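Local structure of BAR/IMD domain-containing adapter protein 2-like 2 (Mus musculus, 3OK8) at residues V95-G100 and H193-N198; Q104-N109 and Y186-E191. The protein binds phosphoinositides through its I-BAR (IMD) domain and induces the formation of planar or gently curved membrane structures. One frame throughout, in Å; residues are numbered along the deposited sequence.

How the interactions relate
Both contacts join helix 71-147 to helix 153-217, two of the three long helices of the I-BAR (IMD) domain, and their centres lie about 11 Å apart. Because the helices run in opposite directions, residues 95-100 of interaction 1 come first, then 104-109 and 186-191 of interaction 2, and last 193-198, so the later contact is enclosed by the earlier. A probable backbone hydrogen bond, Gln104 N to His99 O at 2.9 Å, connects them along helix 71-147. The segment axes lie 9.7 Å apart in interaction 1 and 12.8 Å in interaction 2, where the helices are more widely spaced. Both also touch the second subunit, so this part of the bundle contributes to the dimer interface.

Interaction 1: residues V95-G100 and H193-N198; sequences VQTFHG and HLLLSN
Thr97 and Phe98 meet Leu195 and Leu196 where two antiparallel helices of the I-BAR three-helix bundle run side by side. The short axes approach to 9.7 Å with 166° between their directions, and the facing backbones come nearest at Phe98 and Leu196, whose CA atoms are 6.4 Å apart. Along helix 71-147 the first residue to touch is Thr97. Its methyl Thr97 CG2, set anti to the backbone N, faces the partner helix and lies 3.5 Å from Leu196 CD2, the two side chains passing alongside and pointing opposite ways. Thr97 CG2 also meets Leu195 tip to tip, 4.1 Å from Leu195 CG, while Thr97 OG1 stays beside its own backbone N and makes a weak hydrogen bond to Val93 O. Next comes Phe98, with its ring obliquely placed against the CD1 branch of Leu196; the modelled separation of these carbons is too short to be trusted, so only the general placement of the ring against Leu196 is claimed. The Phe98 ring also meets Tyr39 of helix 5-66 and, edge-to-face, Tyr53 of the second subunit, which places this contact between the bundle core and the dimer interface. On its other branch, Leu196 CD2 lies 4.1 Å from Phe98 CA as well as against the Thr97 methyl.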
loop_
_atom_site.group_PDB
_atom_site.type_symbol
_atom_site.label_atom_id
_atom_site.label_comp_id
_atom_site.label_asym_id
_atom_site.label_seq_id
_atom_site.Cartn_x
_atom_site.Cartn_y
_atom_site.Cartn_z
ATOM N N VAL A 95 1.755 8.541 -5.187
ATOM C CA VAL A 95 1.343 9.310 -4.016
ATOM C C VAL A 95 1.522 10.806 -4.252
ATOM O O VAL A 95 0.754 11.629 -3.739
ATOM C CB VAL A 95 2.160 8.923 -2.753
ATOM C CG1 VAL A 95 1.631 9.654 -1.534
ATOM C CG2 VAL A 95 2.143 7.410 -2.524
ATOM N N GLN A 96 2.528 11.165 -5.038
ATOM C CA GLN A 96 2.794 12.576 -5.275
ATOM C C GLN A 96 1.895 13.142 -6.367
ATOM O O GLN A 96 1.585 14.330 -6.360
ATOM C CB GLN A 96 4.268 12.817 -5.592
ATOM C CG GLN A 96 4.757 14.198 -5.157
ATOM C CD GLN A 96 4.470 14.509 -3.680
ATOM O OE1 GLN A 96 4.401 15.678 -3.289
ATOM N NE2 GLN A 96 4.304 13.465 -2.858
ATOM N N THR A 97 1.478 12.288 -7.297
ATOM C CA THR A 97 0.455 12.649 -8.291
ATOM C C THR A 97 -0.873 12.949 -7.589
ATOM O O THR A 97 -1.520 13.969 -7.843
ATOM C CB THR A 97 0.241 11.507 -9.317
ATOM O OG1 THR A 97 1.429 11.336 -10.105
ATOM C CG2 THR A 97 -0.926 11.812 -10.242
ATOM N N PHE A 98 -1.268 12.034 -6.712
ATOM C CA PHE A 98 -2.434 12.185 -5.851
ATOM C C PHE A 98 -2.400 13.517 -5.110
ATOM O O PHE A 98 -3.386 14.243 -5.084
ATOM C CB PHE A 98 -2.472 11.022 -4.861
ATOM C CG PHE A 98 -3.739 10.929 -4.063
ATOM C CD1 PHE A 98 -3.711 10.416 -2.783
ATOM C CD2 PHE A 98 -4.954 11.351 -4.589
ATOM C CE1 PHE A 98 -4.871 10.315 -2.028
ATOM C CE2 PHE A 98 -6.127 11.249 -3.846
ATOM C CZ PHE A 98 -6.085 10.729 -2.559
ATOM N N HIS A 99 -1.256 13.831 -4.518
ATOM C CA HIS A 99 -1.065 15.071 -3.772
ATOM C C HIS A 99 -1.060 16.300 -4.682
ATOM O O HIS A 99 -1.965 17.138 -4.616
ATOM C CB HIS A 99 0.251 15.011 -2.978
ATOM C CG HIS A 99 0.701 16.336 -2.440
ATOM N ND1 HIS A 99 0.053 16.982 -1.407
ATOM C CD2 HIS A 99 1.736 17.135 -2.791
ATOM C CE1 HIS A 99 0.669 18.122 -1.146
ATOM N NE2 HIS A 99 1.694 18.239 -1.971
ATOM N N GLY A 100 -0.031 16.396 -5.524
ATOM C CA GLY A 100 0.200 17.558 -6.365
ATOM C C GLY A 100 -0.856 17.847 -7.434
ATOM O O GLY A 100 -1.274 18.998 -7.599
ATOM N N HIS A 193 -9.345 11.378 -11.415
ATOM C CA HIS A 193 -9.210 10.062 -10.822
ATOM C C HIS A 193 -8.826 9.027 -11.846
ATOM O O HIS A 193 -8.272 7.977 -11.507
ATOM C CB HIS A 193 -10.471 9.678 -10.057
ATOM C CG HIS A 193 -10.516 10.270 -8.684
ATOM N ND1 HIS A 193 -11.021 11.528 -8.430
ATOM C CD2 HIS A 193 -10.067 9.797 -7.499
ATOM C CE1 HIS A 193 -10.904 11.795 -7.142
ATOM N NE2 HIS A 193 -10.325 10.763 -6.553
ATOM N N LEU A 194 -9.094 9.339 -13.107
ATOM C CA LEU A 194 -8.612 8.514 -14.209
ATOM C C LEU A 194 -7.094 8.651 -14.351
ATOM O O LEU A 194 -6.404 7.671 -14.616
ATOM C CB LEU A 194 -9.295 8.910 -15.515
ATOM C CG LEU A 194 -9.824 7.785 -16.408
ATOM C CD1 LEU A 194 -10.061 8.308 -17.832
ATOM C CD2 LEU A 194 -8.888 6.594 -16.429
ATOM N N LEU A 195 -6.577 9.864 -14.180
ATOM C CA LEU A 195 -5.131 10.076 -14.199
ATOM C C LEU A 195 -4.464 9.320 -13.036
ATOM O O LEU A 195 -3.444 8.651 -13.208
ATOM C CB LEU A 195 -4.792 11.573 -14.154
ATOM C CG LEU A 195 -3.475 11.962 -13.458
ATOM C CD1 LEU A 195 -2.264 11.454 -14.240
ATOM C CD2 LEU A 195 -3.360 13.469 -13.189
ATOM N N LEU A 196 -5.042 9.406 -11.849
ATOM C CA LEU A 196 -4.494 8.643 -10.741
ATOM C C LEU A 196 -4.488 7.152 -11.067
ATOM O O LEU A 196 -3.459 6.489 -10.920
ATOM C CB LEU A 196 -5.273 8.890 -9.466
ATOM C CG LEU A 196 -5.440 10.320 -8.953
ATOM C CD1 LEU A 196 -5.557 10.248 -7.444
ATOM C CD2 LEU A 196 -4.306 11.242 -9.372
ATOM N N SER A 197 -5.631 6.630 -11.513
ATOM C CA SER A 197 -5.755 5.207 -11.843
ATOM C C SER A 197 -4.699 4.769 -12.844
ATOM O O SER A 197 -4.237 3.619 -12.818
ATOM C CB SER A 197 -7.142 4.890 -12.410
ATOM O OG SER A 197 -8.156 5.120 -11.448
ATOM N N ASN A 198 -4.329 5.697 -13.724
ATOM C CA ASN A 198 -3.374 5.425 -14.786
ATOM C C ASN A 198 -1.931 5.380 -14.294
ATOM O O ASN A 198 -1.173 4.487 -14.668
ATOM C CB ASN A 198 -3.502 6.465 -15.899
ATOM C CG ASN A 198 -3.521 5.835 -17.273
ATOM O OD1 ASN A 198 -2.920 6.350 -18.221
ATOM N ND2 ASN A 198 -4.217 4.708 -17.390
#

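Interaction 2: residues Q104-N109 and Y186-E191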
loop_
_atom_site.group_PDB
_atom_site.type_symbol
_atom_site.label_atom_id
_atom_site.label_comp_id
_atom_site.label_asym_id
_atom_site.label_seq_id
_atom_site.Cartn_x
_atom_site.Cartn_y
_atom_site.Cartn_z
ATOM N N GLN A 104 -3.913 19.274 -4.173
ATOM C CA GLN A 104 -3.591 20.705 -4.133
ATOM C C GLN A 104 -4.498 21.478 -5.089
ATOM O O GLN A 104 -4.721 22.689 -4.946
ATOM C CB GLN A 104 -2.133 20.958 -4.507
ATOM C CG GLN A 104 -1.123 20.575 -3.444
ATOM C CD GLN A 104 0.311 20.830 -3.896
ATOM O OE1 GLN A 104 1.253 20.280 -3.338
ATOM N NE2 GLN A 104 0.478 21.668 -4.915
ATOM N N HIS A 105 -5.024 20.766 -6.076
ATOM C CA HIS A 105 -5.885 21.392 -7.064
ATOM C C HIS A 105 -7.238 21.778 -6.466
ATOM O O HIS A 105 -7.714 22.904 -6.645
ATOM C CB HIS A 105 -6.075 20.461 -8.262
ATOM C CG HIS A 105 -6.520 21.169 -9.501
ATOM N ND1 HIS A 105 -7.829 21.160 -9.932
ATOM C CD2 HIS A 105 -5.834 21.925 -10.390
ATOM C CE1 HIS A 105 -7.929 21.873 -11.040
ATOM N NE2 HIS A 105 -6.733 22.347 -11.339
ATOM N N MET A 106 -7.854 20.842 -5.755
ATOM C CA MET A 106 -9.172 21.070 -5.191
ATOM C C MET A 106 -9.175 22.160 -4.126
ATOM O O MET A 106 -10.006 23.062 -4.174
ATOM C CB MET A 106 -9.765 19.776 -4.641
ATOM C CG MET A 106 -10.291 18.836 -5.714
ATOM S SD MET A 106 -10.662 17.198 -5.031
ATOM C CE MET A 106 -10.723 16.206 -6.526
ATOM N N GLU A 107 -8.256 22.102 -3.168
ATOM C CA GLU A 107 -8.224 23.138 -2.131
ATOM C C GLU A 107 -7.861 24.521 -2.691
ATOM O O GLU A 107 -8.227 25.550 -2.122
ATOM C CB GLU A 107 -7.308 22.732 -0.967
ATOM C CG GLU A 107 -5.948 22.176 -1.383
ATOM C CD GLU A 107 -4.909 23.267 -1.629
ATOM O OE1 GLU A 107 -5.254 24.466 -1.463
ATOM O OE2 GLU A 107 -3.747 22.914 -1.979
ATOM N N LYS A 108 -7.159 24.538 -3.818
ATOM C CA LYS A 108 -6.707 25.786 -4.426
ATOM C C LYS A 108 -7.821 26.454 -5.225
ATOM O O LYS A 108 -7.824 27.671 -5.415
ATOM C CB LYS A 108 -5.511 25.519 -5.344
ATOM C CG LYS A 108 -4.440 26.596 -5.286
ATOM C CD LYS A 108 -3.658 26.732 -6.589
ATOM C CE LYS A 108 -3.050 28.128 -6.696
ATOM N NZ LYS A 108 -2.463 28.598 -5.400
ATOM N N ASN A 109 -8.772 25.650 -5.683
ATOM C CA ASN A 109 -9.793 26.127 -6.604
ATOM C C ASN A 109 -11.220 25.956 -6.086
ATOM O O ASN A 109 -12.153 26.590 -6.592
ATOM C CB ASN A 109 -9.631 25.430 -7.964
ATOM C CG ASN A 109 -8.312 25.756 -8.633
ATOM O OD1 ASN A 109 -7.414 24.918 -8.701
ATOM N ND2 ASN A 109 -8.187 26.982 -9.133
ATOM N N TYR A 186 -18.695 16.933 -12.454
ATOM C CA TYR A 186 -18.543 15.483 -12.313
ATOM C C TYR A 186 -17.399 14.953 -13.181
ATOM O O TYR A 186 -16.540 14.184 -12.717
ATOM C CB TYR A 186 -19.828 14.745 -12.641
ATOM C CG TYR A 186 -20.868 14.889 -11.559
ATOM C CD1 TYR A 186 -20.660 14.325 -10.312
ATOM C CD2 TYR A 186 -22.056 15.591 -11.778
ATOM C CE1 TYR A 186 -21.587 14.443 -9.308
ATOM C CE2 TYR A 186 -23.000 15.719 -10.767
ATOM C CZ TYR A 186 -22.754 15.135 -9.530
ATOM O OH TYR A 186 -23.658 15.239 -8.510
ATOM N N ARG A 187 -17.393 15.374 -14.440
ATOM C CA ARG A 187 -16.368 14.960 -15.391
ATOM C C ARG A 187 -14.954 15.281 -14.923
ATOM O O ARG A 187 -14.034 14.519 -15.186
ATOM C CB ARG A 187 -16.607 15.604 -16.760
ATOM C CG ARG A 187 -15.427 15.497 -17.716
ATOM C CD ARG A 187 -15.808 15.851 -19.166
ATOM N NE ARG A 187 -16.734 14.870 -19.727
ATOM C CZ ARG A 187 -17.956 15.145 -20.174
ATOM N NH1 ARG A 187 -18.717 14.158 -20.643
ATOM N NH2 ARG A 187 -18.412 16.397 -20.159
ATOM N N PHE A 188 -14.781 16.421 -14.266
ATOM C CA PHE A 188 -13.469 16.845 -13.804
ATOM C C PHE A 188 -13.015 15.931 -12.666
ATOM O O PHE A 188 -11.835 15.647 -12.535
ATOM C CB PHE A 188 -13.510 18.300 -13.338
ATOM C CG PHE A 188 -12.551 18.625 -12.204
ATOM C CD1 PHE A 188 -12.866 18.289 -10.885
ATOM C CD2 PHE A 188 -11.356 19.295 -12.455
ATOM C CE1 PHE A 188 -12.001 18.598 -9.845
ATOM C CE2 PHE A 188 -10.488 19.611 -11.423
ATOM C CZ PHE A 188 -10.805 19.258 -10.112
ATOM N N LEU A 189 -13.964 15.478 -11.851
ATOM C CA LEU A 189 -13.670 14.578 -10.743
ATOM C C LEU A 189 -13.289 13.220 -11.309
ATOM O O LEU A 189 -12.263 12.629 -10.938
ATOM C CB LEU A 189 -14.878 14.465 -9.811
ATOM C CG LEU A 189 -14.641 13.946 -8.394
ATOM C CD1 LEU A 189 -13.494 14.713 -7.734
ATOM C CD2 LEU A 189 -15.920 14.048 -7.553
ATOM N N ALA A 190 -14.103 12.742 -12.241
ATOM C CA ALA A 190 -13.817 11.497 -12.930
ATOM C C ALA A 190 -12.481 11.522 -13.695
ATOM O O ALA A 190 -11.774 10.523 -13.730
ATOM C CB ALA A 190 -14.964 11.122 -13.853
ATOM N N GLU A 191 -12.130 12.653 -14.298
ATOM C CA GLU A 191 -10.911 12.719 -15.114
ATOM C C GLU A 191 -9.665 12.680 -14.228
ATOM O O GLU A 191 -8.730 11.929 -14.498
ATOM C CB GLU A 191 -10.894 13.963 -16.012
ATOM C CG GLU A 191 -12.020 13.985 -17.077
ATOM C CD GLU A 191 -11.896 15.127 -18.102
ATOM O OE1 GLU A 191 -11.211 16.138 -17.830
ATOM O OE2 GLU A 191 -12.505 15.023 -19.191
#
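The helical segments around His105-Met106 and Phe188-Leu189 run antiparallel at 152°, with their axes 12.8 Å apart and their closest CA atoms, those of Met106 and Leu189, separated by 9.7 Å. Such spacing leaves the contact to long side chains. His105 has CG anti to its backbone N (chi1 -160°), which carries the imidazole out toward helix 153-217. There it meets the outer margin of the Phe188 ring: His105 ND1 lies near the phenyl plane, at the ring's edge, 3.4 Å from Phe188 CE2. The centres of the His105 and Phe188 rings are 5.5 Å apart and their planes differ by 29°; because the meeting is at the phenyl edge, with neither ring lying above the other, it is not a stack. Met106 makes the second bridge. Its chain is extended beyond CG, so Met106 CE reaches to 3.4 Å from Leu189 CD1, a tight carbon pair, and the two side chains lie roughly perpendicular. More loosely, Met106 CE sits 4.3 Å from Phe188 CE1, oblique to the ring. An alanine in place of His105 would probably leave the CE2-CZ edge of Phe188 without its aromatic neighbour and open a gap between the helices there. On the inner side, Met106 packs on Val33 and Leu189 on Leu29 of helix 5-66, while Leu189 also touches Ile60 of the second subunit. Met106 and Leu189 thus face the interior, and His105 and Phe188 meet at its partly exposed margin, as in the packing of the three-helix bundles that form the I-BAR (IMD) antiparallel dimer.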